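Local coordinates for mitochondrial enolase superfamily member 1 (Homo sapiens, PDB 4A35), which dehydrates L-fuconate to 2-keto-3-deoxy-L-fuconate in the breakdown of L-fucose, using a magnesium ion to stabilise the enediolate intermediate, at residues V140-P144 and R145-S149; L340-L343 and L344-K347; W124-W127 and A128-G132; D84-G87 and D88-G91. All coordinates share one frame; numbering follows the deposited sequence. Where two conformers were deposited one is given.

Contact 1 (V140-P144 and R145-S149); sequences VDMDP and RMLVS
Asp-143 and Arg-145 meet at the start of helix 144-148, where the aspartate serves as N-cap just after the chain has left helix 135-141. The capping bond comes first among the polar interactions: Arg-145 N donates to Asp-143 OD1 at 3.0 Å, reaching the oxygen on its anti side and somewhat out of the carboxylate plane, which closes an Asx turn. With CG anti to the backbone N (chi1 180°), the carboxylate lies beside its own carbonyl carbon, which places OD1 within reach of that amide. Pro-144, in the first position, has no N-H to give and demands no partner there. The guanidinium of Arg-145 extends beyond the cap, its NE 5.8 Å from Asp-143 OD1, and the two opposite charges are near without touching.

The backbone bonds follow. Asp-143 O accepts from Leu-147 N at 2.9 Å in a nearly straight bond, with a weak second bond from Met-146 N, and Val-148 N donates to Pro-144 O at 3.0 Å.

Apolar contacts occupy another side of the turn. Met-142 CG lies 3.6 Å from Met-146 CG, while Met-142 SD passes 3.8 Å from Leu-147 CB. The bend at the end of the Met-142 chain (chi3 -88°) turns its methyl out of line with the rest. Both methionines rest on Trp-127 of helix 110-131, whereas Leu-147 faces Phe-372 of helix 362-377. At the far end the unmodified hydroxyl of Ser-149, a known phosphorylation site, turns back: OG donates to Met-146 O at 2.7 Å.

Contact 2 (L340-L343 and L344-K347); sequences LSVL and LMAK
Leu-344 N donates to Leu-340 O at 2.9 Å, one turn back in helix 335-348. Its CG, anti to the carbonyl carbon, sits beside the backbone N and thus lies 3.4 Å from the same Leu-340 O; the branch then runs on to Ala-165 and Leu-169 of helix 162-171.

Met-345 comes next. Its N reaches Ser-341 O at 3.0 Å, with the donor tilted from the carbonyl plane, and its CG lies 3.3 Å from that oxygen. A bend at the sulfur (chi3 -66°) folds the terminal methyl back along the helix, so that CE meets Val-342 CG2 at 4.0 Å, the two side chains crossing at an angle. Ser-341 OG takes no part in this, being bonded to Glu-338 O one turn earlier.

Ala-346 N bonds to Val-342 O at 2.9 Å. Its methyl is the whole of its side chain, and it fits beside Val-353 while Val-342 packs on Ile-328 and Phe-314.

Lys-347 N closes the series on Leu-343 O at 3.1 Å. The lysine chain runs out to a salt bridge with Glu-350. Leu-343 packs against Asp-373, which with Tyr-188 and Ser-380 forms a magnesium site distinct from the catalytic one of Asp-251, Glu-277 and Glu-306.

Apolar groups on several sides suit a helix wedged among others: here helix 335-348 lies against helices 311-319 and 362-377 in the enolase-type C-terminal domain, whose (beta/alpha)7beta barrel carries the catalytic magnesium ligands, with the N-terminal domain probably completing the substrate pocket.

Contact 3 (W124-W127 and A128-G132); sequences WDLW and AKQEG
Ala-128, Lys-129, Gln-130 and Glu-131 donate their backbone N-H groups to the carbonyls of Trp-124, Asp-125, Leu-126 and Trp-127, the last turns of helix 110-131 before Gly-132 (phi 68°) ends it in a Schellman motif. Along one side runs a salt bridge: Lys-129, extended beyond CG, brings NZ to Asp-125 OD2 at 2.8 Å on the syn side. That ammonium also grips Glu-418 and Lys-51 O, while the aspartate accepts from the amides of Cys-53 and Tyr-415. With a leucine in place of Lys-129, Asp-125 would probably be left without its charged mate in the helix and Glu-418 would be deprived of its partner too.

Trp-127 lies across Glu-131. Its NE1 donates at 3.1 Å to the anti lone pair of Glu-131 OE2, which sits at the ring edge, 16° out of the indole plane; the bend at chi2 (-76°) carries the carboxylate round to it. The Leu-126 and Gln-130 side chains run side by side, CD1 of the leucine 4.0 Å from NE2 of the glutamine, whose amide goes on to Arg-4 O. Although Asp-125 is buried, its pairing with Lys-129 and its two amide donors probably keep it ionised.

Contact 4 (D84-G87 and D88-G91); sequences DIVG and DFRG
Phe-89 lies across Ile-85 and Val-86 at the kink between helices 82-86 and 89-97 of the N-terminal domain. Its CB sits 3.8 Å from Ile-85 O, the carbonyl that the turn wraps around. A first torsion between the staggered positions (chi1 -137°) swings the ring so that one face takes Ile-85 CG2 while CD2 and CE2 come near Val-86. CD1 and CE1 approach Ile-85 CG2, CE1 at 3.9 Å; this methyl stands over the ring face, 4.2 Å from the centroid and 25° off the normal, a CH-pi contact. Along the other branch, CD2 comes to 4.1 Å from Val-86 CA and CE2 to 4.2 Å from Val-86 CG1. The tip goes on to Trp-124, whose ring stacks with it, and the ring also touches Leu-120 and Val-123 of helix 110-131. Replacing Phe-89 by a serine is likely to open a gap between Ile-85, Val-86 and Trp-124 and strip the isoleucine methyl of its aromatic partner.

The backbone itself turns here. Asp-88 N donates to Ile-85 O at 3.1 Å, from well above the carbonyl plane, and Asp-88, the N-cap of helix 89-97, accepts Gly-91 N on OD1 at 3.0 Å, again from above the carboxylate plane (62°). Gly-91 suits this cap, since a CB there would collide with Asp-88 OD2.

One water donates to both Asp-84 O and Asp-88 O; another donates to Val-86 O and accepts from Phe-89 N. They bridge backbone groups across the break, probably compensating in part for helix bonds lost there.

Overall arrangement
Followed from the N terminus, the contacts come in the order 4, 3, 1, 2. Each is local, closing only a helical turn, a cap or a kink; they stand in series, so none nests within another or crosses it. Contacts 4 and 3 belong to the N-terminal domain, where the kink at 84-91 lies against the two tryptophans of helix 110-131. Contact 1 is the junction: it lies against helix 110-131, its end probably hydrogen-bonds to Arg-90 of contact 4, and Leu-147 touches Leu-340 of contact 2 in the barrel domain. Contacts 2 and 3 do not meet, their nearest atoms being about 5 Å apart, and residues 140-149 bridge them.

Contact 1 (V140-P144 and R145-S149)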
loop_
_atom_site.group_PDB
_atom_site.type_symbol
_atom_site.label_atom_id
_atom_site.label_comp_id
_atom_site.label_asym_id
_atom_site.label_seq_id
_atom_site.Cartn_x
_atom_site.Cartn_y
_atom_site.Cartn_z
ATOM N N VAL A 140 3.651 -13.061 -26.872
ATOM C CA VAL A 140 4.618 -13.960 -27.587
ATOM C C VAL A 140 5.065 -13.359 -28.953
ATOM O O VAL A 140 6.257 -13.397 -29.272
ATOM C CB VAL A 140 4.037 -15.389 -27.751
ATOM C CG1 VAL A 140 4.764 -16.215 -28.841
ATOM C CG2 VAL A 140 4.037 -16.130 -26.404
ATOM N N ASP A 141 4.124 -12.796 -29.734
ATOM C CA ASP A 141 4.402 -12.266 -31.064
ATOM C C ASP A 141 4.994 -10.869 -31.072
ATOM O O ASP A 141 5.473 -10.437 -32.112
ATOM C CB ASP A 141 3.121 -12.292 -31.911
ATOM C CG ASP A 141 2.696 -13.691 -32.368
ATOM O OD1 ASP A 141 3.489 -14.680 -32.146
ATOM O OD2 ASP A 141 1.616 -13.804 -32.989
ATOM N N MET A 142 5.020 -10.183 -29.906
ATOM C CA MET A 142 5.470 -8.806 -29.791
ATOM C C MET A 142 6.962 -8.697 -29.990
ATOM O O MET A 142 7.737 -9.504 -29.471
ATOM C CB MET A 142 5.103 -8.265 -28.397
ATOM C CG MET A 142 4.740 -6.855 -28.417
ATOM S SD MET A 142 4.222 -6.280 -26.789
ATOM C CE MET A 142 2.419 -6.691 -26.860
ATOM N N ASP A 143 7.367 -7.698 -30.750
ATOM C CA ASP A 143 8.771 -7.394 -30.950
ATOM C C ASP A 143 9.396 -7.071 -29.548
ATOM O O ASP A 143 8.764 -6.285 -28.808
ATOM C CB ASP A 143 8.830 -6.170 -31.887
ATOM C CG ASP A 143 10.216 -5.693 -32.215
ATOM O OD1 ASP A 143 10.817 -5.013 -31.369
ATOM O OD2 ASP A 143 10.664 -5.923 -33.353
ATOM N N PRO A 144 10.563 -7.626 -29.138
ATOM C CA PRO A 144 11.096 -7.278 -27.796
ATOM C C PRO A 144 11.166 -5.760 -27.511
ATOM O O PRO A 144 10.874 -5.361 -26.400
ATOM C CB PRO A 144 12.483 -7.928 -27.795
ATOM C CG PRO A 144 12.292 -9.158 -28.687
ATOM C CD PRO A 144 11.426 -8.632 -29.811
ATOM N N ARG A 145 11.529 -4.905 -28.498
ATOM C CA ARG A 145 11.592 -3.463 -28.229
ATOM C C ARG A 145 10.189 -2.894 -27.912
ATOM O O ARG A 145 10.031 -1.996 -27.045
ATOM C CB ARG A 145 12.239 -2.757 -29.414
ATOM C CG ARG A 145 13.710 -3.177 -29.520
ATOM C CD ARG A 145 14.552 -2.299 -30.438
ATOM N NE ARG A 145 15.984 -2.613 -30.301
ATOM C CZ ARG A 145 16.800 -2.074 -29.392
ATOM N NH1 ARG A 145 16.338 -1.179 -28.519
ATOM N NH2 ARG A 145 18.077 -2.431 -29.344
ATOM N N MET A 146 9.169 -3.449 -28.594
ATOM C CA MET A 146 7.773 -3.052 -28.394
ATOM C C MET A 146 7.336 -3.458 -26.993
ATOM O O MET A 146 6.714 -2.655 -26.292
ATOM C CB MET A 146 6.848 -3.671 -29.473
ATOM C CG MET A 146 5.337 -3.447 -29.219
ATOM S SD MET A 146 4.955 -1.690 -29.305
ATOM C CE MET A 146 3.316 -1.670 -28.719
ATOM N N LEU A 147 7.623 -4.699 -26.599
ATOM C CA LEU A 147 7.251 -5.171 -25.267
ATOM C C LEU A 147 7.908 -4.287 -24.159
ATOM O O LEU A 147 7.211 -3.814 -23.264
ATOM C CB LEU A 147 7.636 -6.663 -25.113
ATOM C CG LEU A 147 6.984 -7.326 -23.875
ATOM C CD1 LEU A 147 6.587 -8.734 -24.145
ATOM C CD2 LEU A 147 7.864 -7.223 -22.621
ATOM N N VAL A 148 9.237 -4.018 -24.252
ATOM C CA VAL A 148 9.897 -3.203 -23.213
ATOM C C VAL A 148 9.324 -1.757 -23.215
ATOM O O VAL A 148 9.231 -1.146 -22.135
ATOM C CB VAL A 148 11.449 -3.220 -23.239
ATOM C CG1 VAL A 148 11.984 -4.633 -23.028
ATOM C CG2 VAL A 148 11.997 -2.607 -24.517
ATOM N N SER A 149 8.815 -1.249 -24.377
ATOM C CA SER A 149 8.169 0.071 -24.448
ATOM C C SER A 149 6.854 0.108 -23.637
ATOM O O SER A 149 6.346 1.216 -23.392
ATOM C CB SER A 149 7.889 0.510 -25.890
ATOM O OG SER A 149 6.666 0.003 -26.411
#

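Contact 2 (L340-L343 and L344-K347)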
loop_
_atom_site.group_PDB
_atom_site.type_symbol
_atom_site.label_atom_id
_atom_site.label_comp_id
_atom_site.label_asym_id
_atom_site.label_seq_id
_atom_site.Cartn_x
_atom_site.Cartn_y
_atom_site.Cartn_z
ATOM N N LEU A 340 4.797 -8.063 -16.349
ATOM C CA LEU A 340 5.920 -8.330 -17.284
ATOM C C LEU A 340 7.261 -7.978 -16.631
ATOM O O LEU A 340 8.206 -8.770 -16.728
ATOM C CB LEU A 340 5.792 -7.518 -18.588
ATOM C CG LEU A 340 4.686 -8.000 -19.541
ATOM C CD1 LEU A 340 4.453 -6.939 -20.647
ATOM C CD2 LEU A 340 5.063 -9.347 -20.150
ATOM N N SER A 341 7.316 -6.820 -15.938
ATOM C CA SER A 341 8.563 -6.358 -15.263
ATOM C C SER A 341 8.977 -7.350 -14.163
ATOM O O SER A 341 10.177 -7.600 -13.985
ATOM C CB SER A 341 8.389 -4.950 -14.686
ATOM O OG SER A 341 7.603 -4.840 -13.509
ATOM N N VAL A 342 7.977 -7.961 -13.479
ATOM C CA VAL A 342 8.260 -8.902 -12.385
ATOM C C VAL A 342 8.698 -10.239 -13.015
ATOM O O VAL A 342 9.630 -10.847 -12.519
ATOM C CB VAL A 342 7.046 -9.016 -11.432
ATOM C CG1 VAL A 342 7.260 -10.132 -10.387
ATOM C CG2 VAL A 342 6.817 -7.677 -10.694
ATOM N N LEU A 343 8.029 -10.722 -14.093
ATOM C CA LEU A 343 8.509 -11.949 -14.768
ATOM C C LEU A 343 9.974 -11.779 -15.198
ATOM O O LEU A 343 10.788 -12.706 -15.097
ATOM C CB LEU A 343 7.653 -12.257 -16.037
ATOM C CG LEU A 343 6.219 -12.690 -15.742
ATOM C CD1 LEU A 343 5.411 -12.757 -17.061
ATOM C CD2 LEU A 343 6.207 -14.060 -14.992
ATOM N N LEU A 344 10.278 -10.621 -15.788
ATOM C CA LEU A 344 11.659 -10.368 -16.256
ATOM C C LEU A 344 12.663 -10.286 -15.092
ATOM O O LEU A 344 13.741 -10.876 -15.187
ATOM C CB LEU A 344 11.718 -9.097 -17.120
ATOM C CG LEU A 344 11.032 -9.210 -18.500
ATOM C CD1 LEU A 344 10.742 -7.801 -19.055
ATOM C CD2 LEU A 344 11.879 -10.065 -19.460
ATOM N N MET A 345 12.284 -9.696 -13.975
ATOM C CA MET A 345 13.195 -9.670 -12.809
ATOM C C MET A 345 13.416 -11.084 -12.248
ATOM O O MET A 345 14.537 -11.449 -11.954
ATOM C CB MET A 345 12.650 -8.771 -11.678
ATOM C CG MET A 345 12.810 -7.259 -11.967
ATOM S SD MET A 345 12.477 -6.267 -10.494
ATOM C CE MET A 345 10.687 -6.619 -10.257
ATOM N N ALA A 346 12.330 -11.919 -12.163
ATOM C CA ALA A 346 12.437 -13.278 -11.614
ATOM C C ALA A 346 13.395 -14.108 -12.490
ATOM O O ALA A 346 14.189 -14.866 -11.957
ATOM C CB ALA A 346 11.042 -13.923 -11.598
ATOM N N LYS A 347 13.310 -13.974 -13.830
ATOM C CA LYS A 347 14.254 -14.689 -14.738
ATOM C C LYS A 347 15.715 -14.185 -14.521
ATOM O O LYS A 347 16.640 -15.006 -14.442
ATOM C CB LYS A 347 13.825 -14.513 -16.211
ATOM C CG LYS A 347 14.722 -15.226 -17.250
ATOM C CD LYS A 347 15.047 -16.682 -16.903
ATOM C CE LYS A 347 15.785 -17.268 -18.068
ATOM N NZ LYS A 347 16.494 -18.505 -17.645
#

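Contact 3 (W124-W127 and A128-G132)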
loop_
_atom_site.group_PDB
_atom_site.type_symbol
_atom_site.label_atom_id
_atom_site.label_comp_id
_atom_site.label_asym_id
_atom_site.label_seq_id
_atom_site.Cartn_x
_atom_site.Cartn_y
_atom_site.Cartn_z
ATOM N N TRP A 124 -5.722 -3.961 -22.133
ATOM C CA TRP A 124 -5.033 -5.164 -22.703
ATOM C C TRP A 124 -6.068 -6.070 -23.386
ATOM O O TRP A 124 -5.820 -6.558 -24.486
ATOM C CB TRP A 124 -4.279 -5.920 -21.609
ATOM C CG TRP A 124 -2.953 -5.279 -21.316
ATOM C CD1 TRP A 124 -2.668 -4.376 -20.324
ATOM C CD2 TRP A 124 -1.759 -5.420 -22.090
ATOM N NE1 TRP A 124 -1.376 -3.921 -20.457
ATOM C CE2 TRP A 124 -0.763 -4.625 -21.471
ATOM C CE3 TRP A 124 -1.407 -6.222 -23.200
ATOM C CZ2 TRP A 124 0.547 -4.554 -21.960
ATOM C CZ3 TRP A 124 -0.081 -6.210 -23.642
ATOM C CH2 TRP A 124 0.877 -5.382 -23.025
ATOM N N ASP A 125 -7.260 -6.227 -22.777
ATOM C CA ASP A 125 -8.327 -7.059 -23.386
ATOM C C ASP A 125 -8.751 -6.479 -24.727
ATOM O O ASP A 125 -8.742 -7.189 -25.750
ATOM C CB ASP A 125 -9.533 -7.180 -22.441
ATOM C CG ASP A 125 -10.648 -8.070 -23.006
ATOM O OD1 ASP A 125 -10.358 -9.269 -23.340
ATOM O OD2 ASP A 125 -11.808 -7.597 -23.060
ATOM N N LEU A 126 -8.991 -5.166 -24.745
ATOM C CA LEU A 126 -9.391 -4.463 -25.952
ATOM C C LEU A 126 -8.332 -4.571 -27.060
ATOM O O LEU A 126 -8.663 -4.906 -28.216
ATOM C CB LEU A 126 -9.654 -2.994 -25.591
ATOM C CG LEU A 126 -10.038 -2.058 -26.747
ATOM C CD1 LEU A 126 -11.289 -2.572 -27.531
ATOM C CD2 LEU A 126 -10.265 -0.627 -26.209
ATOM N N TRP A 127 -7.080 -4.297 -26.723
ATOM C CA TRP A 127 -5.971 -4.348 -27.670
ATOM C C TRP A 127 -5.855 -5.769 -28.268
ATOM O O TRP A 127 -5.836 -5.928 -29.501
ATOM C CB TRP A 127 -4.655 -3.926 -26.939
ATOM C CG TRP A 127 -3.438 -3.879 -27.815
ATOM C CD1 TRP A 127 -3.405 -3.848 -29.181
ATOM C CD2 TRP A 127 -2.070 -3.854 -27.381
ATOM N NE1 TRP A 127 -2.108 -3.818 -29.624
ATOM C CE2 TRP A 127 -1.269 -3.747 -28.541
ATOM C CE3 TRP A 127 -1.450 -3.764 -26.123
ATOM C CZ2 TRP A 127 0.134 -3.704 -28.483
ATOM C CZ3 TRP A 127 -0.064 -3.681 -26.069
ATOM C CH2 TRP A 127 0.710 -3.630 -27.237
ATOM N N ALA A 128 -5.828 -6.800 -27.402
ATOM C CA ALA A 128 -5.688 -8.206 -27.858
ATOM C C ALA A 128 -6.875 -8.592 -28.753
ATOM O O ALA A 128 -6.677 -9.152 -29.824
ATOM C CB ALA A 128 -5.577 -9.144 -26.666
ATOM N N LYS A 129 -8.082 -8.169 -28.391
ATOM C CA LYS A 129 -9.260 -8.437 -29.238
ATOM C C LYS A 129 -9.169 -7.730 -30.598
ATOM O O LYS A 129 -9.509 -8.355 -31.615
ATOM C CB LYS A 129 -10.569 -8.015 -28.537
ATOM C CG LYS A 129 -11.008 -8.921 -27.375
ATOM C CD LYS A 129 -12.217 -8.287 -26.656
ATOM C CE LYS A 129 -12.858 -9.304 -25.721
ATOM N NZ LYS A 129 -13.792 -8.644 -24.751
ATOM N N GLN A 130 -8.749 -6.432 -30.633
ATOM C CA GLN A 130 -8.638 -5.724 -31.925
ATOM C C GLN A 130 -7.565 -6.386 -32.824
ATOM O O GLN A 130 -7.701 -6.373 -34.059
ATOM C CB GLN A 130 -8.326 -4.245 -31.746
ATOM C CG GLN A 130 -9.483 -3.435 -31.156
ATOM C CD GLN A 130 -9.273 -1.961 -31.397
ATOM O OE1 GLN A 130 -8.191 -1.523 -31.803
ATOM N NE2 GLN A 130 -10.298 -1.154 -31.154
ATOM N N GLU A 131 -6.534 -7.008 -32.194
ATOM C CA GLU A 131 -5.462 -7.736 -32.895
ATOM C C GLU A 131 -5.856 -9.199 -33.240
ATOM O O GLU A 131 -5.131 -9.861 -33.997
ATOM C CB GLU A 131 -4.152 -7.718 -32.066
ATOM C CG GLU A 131 -3.590 -6.326 -31.799
ATOM C CD GLU A 131 -2.869 -5.570 -32.904
ATOM O OE1 GLU A 131 -3.068 -5.915 -34.089
ATOM O OE2 GLU A 131 -2.086 -4.643 -32.584
ATOM N N GLY A 132 -6.997 -9.674 -32.715
ATOM C CA GLY A 132 -7.540 -11.002 -32.988
ATOM C C GLY A 132 -6.702 -12.109 -32.401
ATOM O O GLY A 132 -6.587 -13.191 -32.988
#

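Contact 4 (D84-G87 and D88-G91)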
loop_
_atom_site.group_PDB
_atom_site.type_symbol
_atom_site.label_atom_id
_atom_site.label_comp_id
_atom_site.label_asym_id
_atom_site.label_seq_id
_atom_site.Cartn_x
_atom_site.Cartn_y
_atom_site.Cartn_z
ATOM N N ASP A 84 -2.509 5.629 -29.398
ATOM C CA ASP A 84 -1.689 6.519 -28.581
ATOM C C ASP A 84 -1.325 5.893 -27.249
ATOM O O ASP A 84 -0.240 6.176 -26.738
ATOM C CB ASP A 84 -2.415 7.860 -28.349
ATOM C CG ASP A 84 -2.434 8.774 -29.574
ATOM O OD1 ASP A 84 -1.656 8.521 -30.522
ATOM O OD2 ASP A 84 -3.175 9.770 -29.552
ATOM N N ILE A 85 -2.244 5.096 -26.676
ATOM C CA ILE A 85 -2.021 4.375 -25.418
ATOM C C ILE A 85 -1.008 3.251 -25.676
ATOM O O ILE A 85 0.050 3.245 -25.066
ATOM C CB ILE A 85 -3.347 3.809 -24.816
ATOM C CG1 ILE A 85 -4.312 4.951 -24.393
ATOM C CG2 ILE A 85 -3.017 2.846 -23.628
ATOM C CD1 ILE A 85 -5.731 4.493 -23.950
ATOM N N VAL A 86 -1.326 2.331 -26.594
ATOM C CA VAL A 86 -0.523 1.124 -26.871
ATOM C C VAL A 86 0.830 1.510 -27.513
ATOM O O VAL A 86 1.790 0.764 -27.364
ATOM C CB VAL A 86 -1.303 0.001 -27.653
ATOM C CG1 VAL A 86 -2.596 -0.384 -26.909
ATOM C CG2 VAL A 86 -1.607 0.402 -29.085
ATOM N N GLY A 87 0.890 2.682 -28.145
ATOM C CA GLY A 87 2.091 3.237 -28.766
ATOM C C GLY A 87 3.095 3.785 -27.762
ATOM O O GLY A 87 4.272 3.953 -28.091
ATOM N N ASP A 88 2.641 4.102 -26.532
ATOM C CA ASP A 88 3.521 4.568 -25.432
ATOM C C ASP A 88 2.874 4.066 -24.165
ATOM O O ASP A 88 2.318 4.853 -23.377
ATOM C CB ASP A 88 3.726 6.101 -25.423
ATOM C CG ASP A 88 4.630 6.594 -24.289
ATOM O OD1 ASP A 88 5.352 5.746 -23.678
ATOM O OD2 ASP A 88 4.613 7.803 -24.007
ATOM N N PHE A 89 2.898 2.728 -23.993
ATOM C CA PHE A 89 2.185 2.103 -22.892
ATOM C C PHE A 89 2.869 2.453 -21.575
ATOM O O PHE A 89 2.175 2.703 -20.586
ATOM C CB PHE A 89 2.023 0.605 -23.119
ATOM C CG PHE A 89 0.644 0.053 -22.785
ATOM C CD1 PHE A 89 -0.124 0.616 -21.756
ATOM C CD2 PHE A 89 0.119 -1.023 -23.495
ATOM C CE1 PHE A 89 -1.396 0.097 -21.433
ATOM C CE2 PHE A 89 -1.137 -1.567 -23.153
ATOM C CZ PHE A 89 -1.881 -1.002 -22.116
ATOM N N ARG A 90 4.199 2.612 -21.589
ATOM C CA ARG A 90 4.962 3.078 -20.415
ATOM C C ARG A 90 4.446 4.454 -19.929
ATOM O O ARG A 90 4.206 4.632 -18.736
ATOM C CB ARG A 90 6.460 3.190 -20.761
ATOM C CG ARG A 90 7.273 3.831 -19.642
ATOM C CD ARG A 90 8.682 4.019 -20.074
ATOM N NE ARG A 90 9.267 2.730 -20.436
ATOM C CZ ARG A 90 10.332 2.573 -21.209
ATOM N NH1 ARG A 90 10.988 3.638 -21.677
ATOM N NH2 ARG A 90 10.773 1.361 -21.495
ATOM N N GLY A 91 4.283 5.401 -20.861
ATOM C CA GLY A 91 3.768 6.743 -20.582
ATOM C C GLY A 91 2.388 6.713 -19.959
ATOM O O GLY A 91 2.135 7.385 -18.948
HETATM O O HOH W 1 0.427 6.672 -24.063
HETATM O O HOH W 2 4.099 1.212 -25.964
#